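Long-range contacts in structural protein VP1 (Trichodysplasia spinulosa-associated polyomavirus, PDB 4U60), which forms the pentameric building unit of the viral capsid and binds sialylated glycans, consistent with attachment to glycolipids on host cells: residues C[95-100]-C[265-270]; C[21-26]-C[271-276]; C[89-94]-C[234-239]; C[25-30]-C[242-247]. All blocks are in the same frame, centred on the assembly; numbering follows the deposited sequence.

Overall arrangement
All four contacts belong to the jelly-roll core of one VP1 subunit. Strand 260-279 runs between strands 86-99 and 12-29 and pairs with both along its length; interaction 1 samples the first pairing and interaction 2 the second, their centres about 17 Å apart. Interaction 3 brings the loop 234-239 against strand 86-99, its centre about 8 Å from that of interaction 2. Interaction 4 lies about 8 Å from interaction 1, centre to centre, and packs strand 12-29 over strand 241-254; Phe-269 CZ joins the two at 3.3 Å from Val-244 CG1. No residue of these segments lines the two glycan pockets, one formed by residues such as Thr-50, Asn-53 and Lys-59, the other by His-109, Arg-114, Asp-118 and Lys-119.

Interaction 1: residues C[95-100]-C[265-270]; sequences VKTEVV and LPRYFN
Thr-97 meets Arg-267, Tyr-268 and Phe-269 through a single oxygen, OG1, in the tight part of this antiparallel strand pair. With OG1 anti to the backbone N (chi1 180°), the hydroxyl donates to Tyr-268 O at 2.8 Å and accepts from Arg-267 NH1 at 3.0 Å. The latter bond is straight (166°) and lies near the guanidinium plane. Tyr-268 O is gripped twice, since Glu-98 N reaches it at 3.1 Å from the opposite face of the carbonyl plane. OG1 also sits over one face of the Phe-269 ring, 3.6 Å from CD2, while Val-99 CG2 lies over the Arg-267 guanidinium, 3.5 Å from NH2.

On the other face Glu-98 and Tyr-268 are buried, but the Lys-96 and Asn-270 end is looser: Lys-96 CB is 4.4 Å from Asn-270 CB, both residues are partly exposed, and the lysine chain leads off to bond Asn-221 O. A reciprocal pair of backbone bonds joins them instead.

Strand 267-270 lies between strands 86-99 and 12-29. Phe-133 of strand 129-136 packs on Thr-97, Arg-267 and Phe-269, Asp-248 of strand 241-254 forms a salt bridge with Arg-267, and Tyr-203 of the second subunit bonds Glu-98.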
loop_
_atom_site.group_PDB
_atom_site.type_symbol
_atom_site.label_atom_id
_atom_site.label_comp_id
_atom_site.label_asym_id
_atom_site.label_seq_id
_atom_site.Cartn_x
_atom_site.Cartn_y
_atom_site.Cartn_z
ATOM N N VAL C 95 21.141 -14.028 2.723
ATOM C CA VAL C 95 20.423 -14.914 1.811
ATOM C C VAL C 95 19.757 -14.086 0.723
ATOM O O VAL C 95 19.207 -13.016 1.005
ATOM C CB VAL C 95 19.385 -15.793 2.536
ATOM C CG1 VAL C 95 18.367 -14.949 3.311
ATOM C CG2 VAL C 95 18.697 -16.734 1.555
ATOM N N LYS C 96 19.826 -14.586 -0.503
ATOM C CA LYS C 96 18.990 -14.100 -1.609
ATOM C C LYS C 96 17.953 -15.191 -1.813
ATOM O O LYS C 96 18.284 -16.337 -2.077
ATOM C CB LYS C 96 19.819 -13.879 -2.872
ATOM C CG LYS C 96 20.971 -12.903 -2.684
ATOM C CD LYS C 96 21.757 -12.651 -3.963
ATOM C CE LYS C 96 21.031 -11.733 -4.931
ATOM N NZ LYS C 96 21.705 -11.647 -6.251
ATOM N N THR C 97 16.687 -14.850 -1.675
ATOM C CA THR C 97 15.634 -15.850 -1.834
ATOM C C THR C 97 14.520 -15.295 -2.710
ATOM O O THR C 97 14.226 -14.091 -2.647
ATOM C CB THR C 97 15.110 -16.313 -0.445
ATOM O OG1 THR C 97 14.076 -17.289 -0.578
ATOM C CG2 THR C 97 14.593 -15.148 0.401
ATOM N N GLU C 98 13.880 -16.184 -3.469
ATOM C CA GLU C 98 12.835 -15.829 -4.431
ATOM C C GLU C 98 11.829 -16.916 -4.522
ATOM O O GLU C 98 12.171 -18.104 -4.443
ATOM C CB GLU C 98 13.380 -15.693 -5.855
ATOM C CG GLU C 98 14.508 -14.742 -6.075
ATOM C CD GLU C 98 15.073 -14.845 -7.480
ATOM O OE1 GLU C 98 16.304 -14.772 -7.563
ATOM O OE2 GLU C 98 14.307 -14.925 -8.484
ATOM N N VAL C 99 10.582 -16.509 -4.750
ATOM C CA VAL C 99 9.523 -17.433 -5.112
ATOM C C VAL C 99 9.623 -17.669 -6.608
ATOM O O VAL C 99 9.763 -16.728 -7.388
ATOM C CB VAL C 99 8.142 -16.871 -4.752
ATOM C CG1 VAL C 99 7.023 -17.786 -5.267
ATOM C CG2 VAL C 99 8.038 -16.673 -3.258
ATOM N N VAL C 100 9.595 -18.936 -6.992
ATOM C CA VAL C 100 9.803 -19.366 -8.376
ATOM C C VAL C 100 8.475 -19.640 -9.028
ATOM O O VAL C 100 7.564 -20.136 -8.382
ATOM C CB VAL C 100 10.655 -20.645 -8.405
ATOM C CG1 VAL C 100 10.960 -21.103 -9.825
ATOM C CG2 VAL C 100 11.945 -20.413 -7.637
ATOM N N LEU C 265 4.004 -22.509 -4.451
ATOM C CA LEU C 265 5.123 -22.364 -5.364
ATOM C C LEU C 265 6.443 -22.689 -4.657
ATOM O O LEU C 265 6.546 -22.559 -3.426
ATOM C CB LEU C 265 5.182 -20.946 -5.937
ATOM C CG LEU C 265 4.055 -20.587 -6.928
ATOM C CD1 LEU C 265 4.215 -19.137 -7.353
ATOM C CD2 LEU C 265 4.032 -21.484 -8.155
ATOM N N PRO C 266 7.458 -23.075 -5.439
ATOM C CA PRO C 266 8.758 -23.348 -4.858
ATOM C C PRO C 266 9.496 -22.065 -4.486
ATOM O O PRO C 266 9.158 -20.984 -4.967
ATOM C CB PRO C 266 9.508 -24.096 -5.974
ATOM C CG PRO C 266 8.698 -23.937 -7.231
ATOM C CD PRO C 266 7.473 -23.144 -6.909
ATOM N N ARG C 267 10.487 -22.198 -3.620
ATOM C CA ARG C 267 11.328 -21.084 -3.236
ATOM C C ARG C 267 12.787 -21.477 -3.432
ATOM O O ARG C 267 13.205 -22.600 -3.098
ATOM C CB ARG C 267 11.079 -20.715 -1.778
ATOM C CG ARG C 267 11.911 -19.544 -1.287
ATOM C CD ARG C 267 11.467 -19.135 0.113
ATOM N NE ARG C 267 10.229 -18.345 0.129
ATOM C CZ ARG C 267 10.167 -17.014 0.069
ATOM N NH1 ARG C 267 11.274 -16.276 -0.056
ATOM N NH2 ARG C 267 8.997 -16.395 0.130
ATOM N N TYR C 268 13.543 -20.520 -3.954
ATOM C CA TYR C 268 14.972 -20.637 -4.173
ATOM C C TYR C 268 15.738 -19.873 -3.108
ATOM O O TYR C 268 15.272 -18.844 -2.629
ATOM C CB TYR C 268 15.282 -20.042 -5.543
ATOM C CG TYR C 268 16.749 -19.796 -5.786
ATOM C CD1 TYR C 268 17.564 -20.805 -6.286
ATOM C CD2 TYR C 268 17.318 -18.556 -5.520
ATOM C CE1 TYR C 268 18.930 -20.589 -6.517
ATOM C CE2 TYR C 268 18.669 -18.327 -5.751
ATOM C CZ TYR C 268 19.465 -19.341 -6.259
ATOM O OH TYR C 268 20.803 -19.115 -6.501
ATOM N N PHE C 269 16.920 -20.371 -2.755
ATOM C CA PHE C 269 17.791 -19.737 -1.781
ATOM C C PHE C 269 19.237 -19.761 -2.240
ATOM O O PHE C 269 19.714 -20.781 -2.726
ATOM C CB PHE C 269 17.764 -20.475 -0.433
ATOM C CG PHE C 269 16.402 -20.655 0.174
ATOM C CD1 PHE C 269 15.604 -21.727 -0.205
ATOM C CD2 PHE C 269 15.951 -19.806 1.189
ATOM C CE1 PHE C 269 14.376 -21.948 0.391
ATOM C CE2 PHE C 269 14.698 -20.022 1.765
ATOM C CZ PHE C 269 13.932 -21.092 1.346
ATOM N N ASN C 270 19.927 -18.650 -2.026
ATOM C CA ASN C 270 21.376 -18.580 -2.177
ATOM C C ASN C 270 21.918 -17.938 -0.914
ATOM O O ASN C 270 21.701 -16.754 -0.667
ATOM C CB ASN C 270 21.775 -17.779 -3.424
ATOM C CG ASN C 270 23.277 -17.807 -3.690
ATOM O OD1 ASN C 270 23.749 -18.483 -4.606
ATOM N ND2 ASN C 270 24.033 -17.073 -2.888
#

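Interaction 2: residues C[21-26]-C[271-276]; sequences SITTIE and ILLRKR
An antiparallel ladder of the jelly-roll sheet joins Ile-22 to Ile-25 with Ile-271 to Arg-274, the two short axes running at 150°. Thr-23 and Leu-273 form a hydrogen-bonded pair: Thr-23 N gives to Leu-273 O at 3.0 Å, and Leu-273 N returns a bond to Thr-23 O at 2.9 Å. Ile-25 and Ile-271 repeat the exchange two pairs further on, past the non-hydrogen-bonded pair Thr-24 and Leu-272. At the other end, where Ser-21 lies just ahead of the strand, the bond from Lys-275 N to Ser-21 O is more bent (140° at the hydrogen).

Side chains alternate between the two faces. On the face of Ile-22, Thr-24, Leu-272 and Arg-274, Leu-272 supplies the central atom. Its CG is anti to the backbone N (chi1 179°), and its CD1 branch meets Ile-22 CG2 at 3.3 Å, tighter than usual van der Waals contact. The same CD1 also touches Thr-24 CG2 at 3.7 Å. Beyond it, Ile-22 CD1 reaches over to Arg-274 CB at 3.5 Å, a contact with the base of the arginine, whose NE forms a salt bridge with Glu-91.

Across the pair the contacts on the opposite face are longer, but it turns to the interior, where Leu-242 and Val-244 meet Ile-271. Leu-273 CD1 approaches Ile-25 CG1 at 3.9 Å, the two chains slanting across one another, and Thr-23 CG2 runs beside Leu-273 CB at 4.2 Å.

The alternating pairs mark a regular antiparallel ladder; joining strands near the two chain ends in one sheet is typical of this jelly-roll fold.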
loop_
_atom_site.group_PDB
_atom_site.type_symbol
_atom_site.label_atom_id
_atom_site.label_comp_id
_atom_site.label_asym_id
_atom_site.label_seq_id
_atom_site.Cartn_x
_atom_site.Cartn_y
_atom_site.Cartn_z
ATOM N N SER C 21 37.662 -19.185 3.390
ATOM C CA SER C 21 36.825 -18.754 4.543
ATOM C C SER C 21 35.348 -18.491 4.228
ATOM O O SER C 21 34.540 -18.374 5.151
ATOM C CB SER C 21 37.399 -17.500 5.207
ATOM O OG SER C 21 37.447 -16.412 4.302
ATOM N N ILE C 22 35.001 -18.382 2.949
ATOM C CA ILE C 22 33.615 -18.156 2.520
ATOM C C ILE C 22 33.136 -19.344 1.705
ATOM O O ILE C 22 33.922 -20.011 1.042
ATOM C CB ILE C 22 33.507 -16.889 1.642
ATOM C CG1 ILE C 22 34.074 -15.663 2.377
ATOM C CG2 ILE C 22 32.080 -16.635 1.207
ATOM C CD1 ILE C 22 33.266 -15.241 3.579
ATOM N N THR C 23 31.832 -19.599 1.750
ATOM C CA THR C 23 31.233 -20.596 0.900
ATOM C C THR C 23 29.790 -20.179 0.670
ATOM O O THR C 23 29.250 -19.364 1.405
ATOM C CB THR C 23 31.315 -22.018 1.509
ATOM O OG1 THR C 23 31.101 -22.988 0.474
ATOM C CG2 THR C 23 30.298 -22.235 2.638
ATOM N N THR C 24 29.179 -20.726 -0.363
ATOM C CA THR C 24 27.794 -20.424 -0.658
ATOM C C THR C 24 27.045 -21.727 -0.816
ATOM O O THR C 24 27.605 -22.735 -1.274
ATOM C CB THR C 24 27.647 -19.591 -1.935
ATOM O OG1 THR C 24 28.127 -20.351 -3.040
ATOM C CG2 THR C 24 28.441 -18.301 -1.839
ATOM N N ILE C 25 25.779 -21.699 -0.428
ATOM C CA ILE C 25 24.901 -22.837 -0.570
ATOM C C ILE C 25 23.712 -22.364 -1.393
ATOM O O ILE C 25 23.088 -21.348 -1.074
ATOM C CB ILE C 25 24.397 -23.323 0.810
ATOM C CG1 ILE C 25 25.549 -23.938 1.609
ATOM C CG2 ILE C 25 23.219 -24.295 0.669
ATOM C CD1 ILE C 25 26.132 -25.196 1.010
ATOM N N GLU C 26 23.397 -23.114 -2.430
ATOM C CA GLU C 26 22.262 -22.822 -3.266
ATOM C C GLU C 26 21.332 -24.024 -3.233
ATOM O O GLU C 26 21.769 -25.170 -3.331
ATOM C CB GLU C 26 22.782 -22.544 -4.672
ATOM C CG GLU C 26 21.749 -22.136 -5.671
ATOM C CD GLU C 26 22.379 -21.863 -7.023
ATOM O OE1 GLU C 26 22.210 -20.747 -7.541
ATOM O OE2 GLU C 26 23.059 -22.751 -7.578
ATOM N N ILE C 271 22.602 -18.738 -0.111
ATOM C CA ILE C 271 23.043 -18.328 1.210
ATOM C C ILE C 271 24.564 -18.220 1.249
ATOM O O ILE C 271 25.276 -19.141 0.850
ATOM C CB ILE C 271 22.547 -19.330 2.276
ATOM C CG1 ILE C 271 21.017 -19.378 2.256
ATOM C CG2 ILE C 271 23.087 -18.959 3.642
ATOM C CD1 ILE C 271 20.417 -20.612 2.870
ATOM N N LEU C 272 25.044 -17.076 1.713
ATOM C CA LEU C 272 26.467 -16.821 1.877
ATOM C C LEU C 272 26.850 -17.122 3.305
ATOM O O LEU C 272 26.188 -16.644 4.218
ATOM C CB LEU C 272 26.757 -15.357 1.558
ATOM C CG LEU C 272 28.206 -14.920 1.702
ATOM C CD1 LEU C 272 29.034 -15.514 0.582
ATOM C CD2 LEU C 272 28.306 -13.399 1.708
ATOM N N LEU C 273 27.911 -17.912 3.496
ATOM C CA LEU C 273 28.401 -18.250 4.844
ATOM C C LEU C 273 29.875 -17.968 4.964
ATOM O O LEU C 273 30.613 -17.988 3.964
ATOM C CB LEU C 273 28.158 -19.717 5.199
ATOM C CG LEU C 273 26.698 -20.161 5.116
ATOM C CD1 LEU C 273 26.485 -20.921 3.817
ATOM C CD2 LEU C 273 26.296 -21.033 6.282
ATOM N N ARG C 274 30.304 -17.719 6.197
ATOM C CA ARG C 274 31.678 -17.393 6.484
ATOM C C ARG C 274 32.131 -18.158 7.711
ATOM O O ARG C 274 31.318 -18.555 8.546
ATOM C CB ARG C 274 31.857 -15.888 6.698
ATOM C CG ARG C 274 31.215 -15.337 7.963
ATOM C CD ARG C 274 31.370 -13.835 8.062
ATOM N NE ARG C 274 30.627 -13.279 9.191
ATOM C CZ ARG C 274 30.348 -11.979 9.361
ATOM N NH1 ARG C 274 30.748 -11.073 8.483
ATOM N NH2 ARG C 274 29.672 -11.575 10.421
ATOM N N LYS C 275 33.437 -18.355 7.819
ATOM C CA LYS C 275 33.990 -19.066 8.955
ATOM C C LYS C 275 34.115 -18.153 10.162
ATOM O O LYS C 275 34.692 -17.069 10.070
ATOM C CB LYS C 275 35.361 -19.648 8.626
ATOM C CG LYS C 275 35.316 -20.852 7.711
ATOM C CD LYS C 275 36.717 -21.389 7.449
ATOM C CE LYS C 275 36.696 -22.441 6.348
ATOM N NZ LYS C 275 38.069 -22.890 5.992
ATOM N N ARG C 276 33.591 -18.634 11.288
ATOM C CA ARG C 276 33.635 -17.922 12.561
ATOM C C ARG C 276 34.278 -18.795 13.647
ATOM O O ARG C 276 33.878 -19.937 13.866
ATOM C CB ARG C 276 32.220 -17.555 12.993
ATOM C CG ARG C 276 32.104 -16.972 14.399
ATOM C CD ARG C 276 32.570 -15.528 14.463
ATOM N NE ARG C 276 31.549 -14.625 13.935
ATOM C CZ ARG C 276 31.399 -13.340 14.267
ATOM N NH1 ARG C 276 32.220 -12.757 15.134
ATOM N NH2 ARG C 276 30.404 -12.638 13.729
#

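Interaction 3: residues C[89-94]-C[234-239]; sequences MWEAVS and GPLCKG
Glu-91 carries its carboxylate to Gly-234 on an extended chain, CG anti to the backbone N (chi1 178°) and CD anti to CA (chi2 -174°). Gly-234 N then donates to Glu-91 OE2 at 2.8 Å, almost straight at 172° and on the anti lone pair, while OE1 also serves Arg-276 in a salt bridge. Leu-236 lies alongside this chain, its CD2 3.7 Å from Glu-91 CB.

Two backbone bonds flank the pair Glu-91 and Leu-236: Ala-92 N gives to Pro-235 O, and Cys-237 N to Trp-90 O, each at 2.9 Å. This is a single beta bridge, laid by the loop that precedes strand 241-254 onto strand 86-99 of the jelly roll. In strand 86-99, Val-93 and Ser-94 then both face Leu-272, forming a classic beta bulge.

Beyond the bridge, water 1 spans Trp-90 N and Cys-237 O. Met-89 bends at its sulfur and rests CE against the loop backbone, 3.6 Å from Cys-237 O, with its chain at about a right angle to Leu-236. At the other end, buried Ala-92 O has no hydrogen-bond partner in the model; Gly-234 CA makes a C-H...O contact with it at 3.3 Å.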
loop_
_atom_site.group_PDB
_atom_site.type_symbol
_atom_site.label_atom_id
_atom_site.label_comp_id
_atom_site.label_asym_id
_atom_site.label_seq_id
_atom_site.Cartn_x
_atom_site.Cartn_y
_atom_site.Cartn_z
ATOM N N MET C 89 32.979 -22.518 13.155
ATOM C CA MET C 89 31.613 -22.770 12.725
ATOM C C MET C 89 31.315 -21.926 11.488
ATOM O O MET C 89 31.895 -20.856 11.320
ATOM C CB MET C 89 30.626 -22.392 13.824
ATOM C CG MET C 89 30.809 -23.173 15.106
ATOM S SD MET C 89 29.514 -22.804 16.311
ATOM C CE MET C 89 28.155 -23.734 15.629
ATOM N N TRP C 90 30.430 -22.426 10.638
ATOM C CA TRP C 90 29.901 -21.641 9.517
ATOM C C TRP C 90 28.858 -20.691 10.063
ATOM O O TRP C 90 27.974 -21.092 10.821
ATOM C CB TRP C 90 29.274 -22.529 8.443
ATOM C CG TRP C 90 30.281 -23.309 7.671
ATOM C CD1 TRP C 90 30.508 -24.648 7.731
ATOM C CD2 TRP C 90 31.225 -22.782 6.732
ATOM N NE1 TRP C 90 31.538 -24.997 6.871
ATOM C CE2 TRP C 90 31.986 -23.862 6.249
ATOM C CE3 TRP C 90 31.484 -21.497 6.237
ATOM C CZ2 TRP C 90 32.999 -23.701 5.290
ATOM C CZ3 TRP C 90 32.479 -21.337 5.290
ATOM C CH2 TRP C 90 33.232 -22.432 4.831
ATOM N N GLU C 91 28.979 -19.424 9.680
ATOM C CA GLU C 91 28.041 -18.383 10.087
ATOM C C GLU C 91 27.307 -17.916 8.834
ATOM O O GLU C 91 27.942 -17.524 7.874
ATOM C CB GLU C 91 28.835 -17.228 10.673
ATOM C CG GLU C 91 28.026 -16.030 11.122
ATOM C CD GLU C 91 28.903 -14.878 11.557
ATOM O OE1 GLU C 91 30.149 -14.998 11.471
ATOM O OE2 GLU C 91 28.350 -13.844 11.997
ATOM N N ALA C 92 25.977 -17.990 8.851
ATOM C CA ALA C 92 25.168 -17.542 7.718
ATOM C C ALA C 92 25.075 -16.016 7.754
ATOM O O ALA C 92 24.591 -15.451 8.705
ATOM C CB ALA C 92 23.781 -18.159 7.788
ATOM N N VAL C 93 25.568 -15.372 6.701
ATOM C CA VAL C 93 25.715 -13.919 6.657
ATOM C C VAL C 93 24.510 -13.258 5.969
ATOM O O VAL C 93 24.037 -12.227 6.408
ATOM C CB VAL C 93 26.972 -13.535 5.859
ATOM C CG1 VAL C 93 27.102 -12.022 5.736
ATOM C CG2 VAL C 93 28.225 -14.133 6.493
ATOM N N SER C 94 24.048 -13.870 4.895
ATOM C CA SER C 94 22.984 -13.291 4.074
ATOM C C SER C 94 22.345 -14.345 3.210
ATOM O O SER C 94 22.936 -15.400 2.953
ATOM C CB SER C 94 23.565 -12.173 3.181
ATOM O OG SER C 94 24.553 -12.665 2.285
ATOM N N GLY C 234 25.581 -13.778 12.594
ATOM C CA GLY C 234 24.590 -14.552 11.857
ATOM C C GLY C 234 24.317 -15.878 12.552
ATOM O O GLY C 234 25.030 -16.243 13.496
ATOM N N PRO C 235 23.329 -16.640 12.059
ATOM C CA PRO C 235 23.124 -17.999 12.569
ATOM C C PRO C 235 24.420 -18.829 12.484
ATOM O O PRO C 235 25.121 -18.773 11.471
ATOM C CB PRO C 235 22.052 -18.556 11.645
ATOM C CG PRO C 235 21.283 -17.353 11.185
ATOM C CD PRO C 235 22.347 -16.299 11.006
ATOM N N LEU C 236 24.721 -19.565 13.544
ATOM C CA LEU C 236 25.934 -20.405 13.635
ATOM C C LEU C 236 25.521 -21.860 13.474
ATOM O O LEU C 236 24.627 -22.342 14.165
ATOM C CB LEU C 236 26.658 -20.149 14.943
ATOM C CG LEU C 236 27.130 -18.701 15.143
ATOM C CD1 LEU C 236 27.646 -18.509 16.562
ATOM C CD2 LEU C 236 28.214 -18.315 14.152
ATOM N N CYS C 237 26.110 -22.520 12.481
ATOM C CA CYS C 237 25.634 -23.810 12.026
ATOM C C CYS C 237 26.169 -24.969 12.854
ATOM O O CYS C 237 27.286 -25.476 12.625
ATOM C CB CYS C 237 25.979 -23.976 10.544
ATOM S SG CYS C 237 25.043 -22.796 9.537
ATOM N N LYS C 238 25.348 -25.380 13.816
ATOM C CA LYS C 238 25.707 -26.424 14.758
ATOM C C LYS C 238 25.850 -27.756 14.042
ATOM O O LYS C 238 25.007 -28.123 13.210
ATOM C CB LYS C 238 24.661 -26.498 15.860
ATOM C CG LYS C 238 24.644 -25.258 16.745
ATOM C CD LYS C 238 23.512 -25.302 17.758
ATOM C CE LYS C 238 23.552 -24.084 18.679
ATOM N NZ LYS C 238 22.451 -24.087 19.679
ATOM N N GLY C 239 26.937 -28.453 14.335
ATOM C CA GLY C 239 27.248 -29.712 13.664
ATOM C C GLY C 239 27.389 -29.586 12.158
ATOM O O GLY C 239 27.143 -30.548 11.428
HETATM O O HOH W 1 29.395 -25.056 11.020
#

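Interaction 4: residues C[25-30]-C[242-247]; sequences IELYLN and LYVSCC
Leu-242 opens the contact by resting one methyl, CD2, against the branched base of Ile-25. Its CG is anti to the backbone N (chi1 174°), and the two side chains slide past each other in opposite directions. CD2 lies 4.1 Å from Ile-25 CG2 and at much the same distance from CB and CG1, so it meets the branch point as a whole.

Two residues on, Val-244 divides its methyls between two leucines. CG2 faces Leu-27 CD2 at 4.3 Å and CG1 faces Leu-29 CD1 at 4.2 Å, both light touches. The Leu-29 methyl also comes down to the strand backbone, 3.8 Å from Val-244 O.

Ser-245 points its CB away from the contact, and its OG bonds Thr-70 OG1. Cys-246 turns back toward the contact. With SG between the backbone N and the carbonyl carbon (chi1 64°), the sulfur meets Leu-29 CD1 at 3.8 Å and Leu-29 CB at 4.0 Å.

No hydrogen bond links the segments. Their axes pass 8.6 Å apart at 35°, a spacing that fits two layers facing each other through side chains rather than neighbours in a sheet. Strand 12-29 and strand 241-254 thus close over the apolar interior of the jelly roll. Phe-269 and Ile-271 of strand 260-279 fill in against Val-244. From strand 69-74, Ile-73 touches Ile-25 and Ala-71 touches Leu-29, and strand 129-136 brings Val-135 to Leu-242 and Phe-133 to Cys-246.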
loop_
_atom_site.group_PDB
_atom_site.type_symbol
_atom_site.label_atom_id
_atom_site.label_comp_id
_atom_site.label_asym_id
_atom_site.label_seq_id
_atom_site.Cartn_x
_atom_site.Cartn_y
_atom_site.Cartn_z
ATOM N N ILE C 25 25.779 -21.699 -0.428
ATOM C CA ILE C 25 24.901 -22.837 -0.570
ATOM C C ILE C 25 23.712 -22.364 -1.393
ATOM O O ILE C 25 23.088 -21.348 -1.074
ATOM C CB ILE C 25 24.397 -23.323 0.810
ATOM C CG1 ILE C 25 25.549 -23.938 1.609
ATOM C CG2 ILE C 25 23.219 -24.295 0.669
ATOM C CD1 ILE C 25 26.132 -25.196 1.010
ATOM N N GLU C 26 23.397 -23.114 -2.430
ATOM C CA GLU C 26 22.262 -22.822 -3.266
ATOM C C GLU C 26 21.332 -24.024 -3.233
ATOM O O GLU C 26 21.769 -25.170 -3.331
ATOM C CB GLU C 26 22.782 -22.544 -4.672
ATOM C CG GLU C 26 21.749 -22.136 -5.671
ATOM C CD GLU C 26 22.379 -21.863 -7.023
ATOM O OE1 GLU C 26 22.210 -20.747 -7.541
ATOM O OE2 GLU C 26 23.059 -22.751 -7.578
ATOM N N LEU C 27 20.046 -23.768 -3.068
ATOM C CA LEU C 27 19.060 -24.842 -3.080
ATOM C C LEU C 27 17.702 -24.294 -3.414
ATOM O O LEU C 27 17.491 -23.086 -3.409
ATOM C CB LEU C 27 18.991 -25.544 -1.729
ATOM C CG LEU C 27 18.319 -24.749 -0.612
ATOM C CD1 LEU C 27 17.585 -25.632 0.386
ATOM C CD2 LEU C 27 19.370 -23.913 0.115
ATOM N N TYR C 28 16.780 -25.194 -3.718
ATOM C CA TYR C 28 15.367 -24.839 -3.796
ATOM C C TYR C 28 14.583 -25.847 -2.973
ATOM O O TYR C 28 15.050 -26.983 -2.727
ATOM C CB TYR C 28 14.864 -24.796 -5.262
ATOM C CG TYR C 28 14.946 -26.143 -5.957
ATOM C CD1 TYR C 28 13.899 -27.061 -5.874
ATOM C CD2 TYR C 28 16.087 -26.521 -6.637
ATOM C CE1 TYR C 28 13.992 -28.314 -6.478
ATOM C CE2 TYR C 28 16.196 -27.772 -7.238
ATOM C CZ TYR C 28 15.140 -28.671 -7.147
ATOM O OH TYR C 28 15.266 -29.910 -7.749
ATOM N N LEU C 29 13.408 -25.424 -2.527
ATOM C CA LEU C 29 12.460 -26.308 -1.878
ATOM C C LEU C 29 11.137 -26.272 -2.626
ATOM O O LEU C 29 10.565 -25.207 -2.839
ATOM C CB LEU C 29 12.238 -25.893 -0.422
ATOM C CG LEU C 29 13.462 -26.062 0.489
ATOM C CD1 LEU C 29 13.171 -25.434 1.842
ATOM C CD2 LEU C 29 13.860 -27.526 0.642
ATOM N N ASN C 30 10.668 -27.454 -3.019
ATOM C CA ASN C 30 9.347 -27.564 -3.591
ATOM C C ASN C 30 8.268 -27.488 -2.523
ATOM O O ASN C 30 8.473 -27.826 -1.355
ATOM C CB ASN C 30 9.202 -28.826 -4.441
ATOM C CG ASN C 30 9.677 -28.613 -5.865
ATOM O OD1 ASN C 30 9.230 -27.686 -6.544
ATOM N ND2 ASN C 30 10.597 -29.434 -6.312
ATOM N N LEU C 242 23.068 -26.540 7.991
ATOM C CA LEU C 242 22.323 -25.306 7.702
ATOM C C LEU C 242 20.879 -25.698 7.507
ATOM O O LEU C 242 20.570 -26.592 6.721
ATOM C CB LEU C 242 22.867 -24.680 6.425
ATOM C CG LEU C 242 22.142 -23.465 5.856
ATOM C CD1 LEU C 242 22.205 -22.310 6.841
ATOM C CD2 LEU C 242 22.764 -23.097 4.518
ATOM N N TYR C 243 19.982 -24.983 8.171
ATOM C CA TYR C 243 18.571 -25.328 8.147
ATOM C C TYR C 243 17.778 -24.248 7.432
ATOM O O TYR C 243 17.857 -23.074 7.804
ATOM C CB TYR C 243 18.093 -25.536 9.588
ATOM C CG TYR C 243 18.863 -26.638 10.307
ATOM C CD1 TYR C 243 20.171 -26.446 10.730
ATOM C CD2 TYR C 243 18.277 -27.865 10.538
ATOM C CE1 TYR C 243 20.863 -27.449 11.375
ATOM C CE2 TYR C 243 18.954 -28.874 11.180
ATOM C CZ TYR C 243 20.243 -28.655 11.603
ATOM O OH TYR C 243 20.887 -29.669 12.244
ATOM N N VAL C 244 17.020 -24.674 6.425
ATOM C CA VAL C 244 16.237 -23.773 5.588
ATOM C C VAL C 244 14.809 -24.273 5.574
ATOM O O VAL C 244 14.570 -25.469 5.369
ATOM C CB VAL C 244 16.804 -23.736 4.155
ATOM C CG1 VAL C 244 16.019 -22.773 3.298
ATOM C CG2 VAL C 244 18.283 -23.362 4.190
ATOM N N SER C 245 13.861 -23.349 5.767
ATOM C CA SER C 245 12.459 -23.730 5.857
ATOM C C SER C 245 11.603 -22.693 5.174
ATOM O O SER C 245 11.980 -21.524 5.145
ATOM C CB SER C 245 12.023 -23.845 7.322
ATOM O OG SER C 245 12.916 -24.679 8.070
ATOM N N CYS C 246 10.437 -23.096 4.691
ATOM C CA CYS C 246 9.559 -22.129 4.030
ATOM C C CYS C 246 8.159 -22.651 3.797
ATOM O O CYS C 246 7.888 -23.841 3.990
ATOM C CB CYS C 246 10.169 -21.653 2.705
ATOM S SG CYS C 246 10.376 -22.937 1.451
ATOM N N CYS C 247 7.270 -21.734 3.403
ATOM C CA CYS C 247 5.959 -22.092 2.903
ATOM C C CYS C 247 5.496 -20.930 2.042
ATOM O O CYS C 247 5.606 -19.780 2.451
ATOM C CB CYS C 247 4.975 -22.361 4.033
ATOM S SG CYS C 247 3.372 -22.975 3.468
#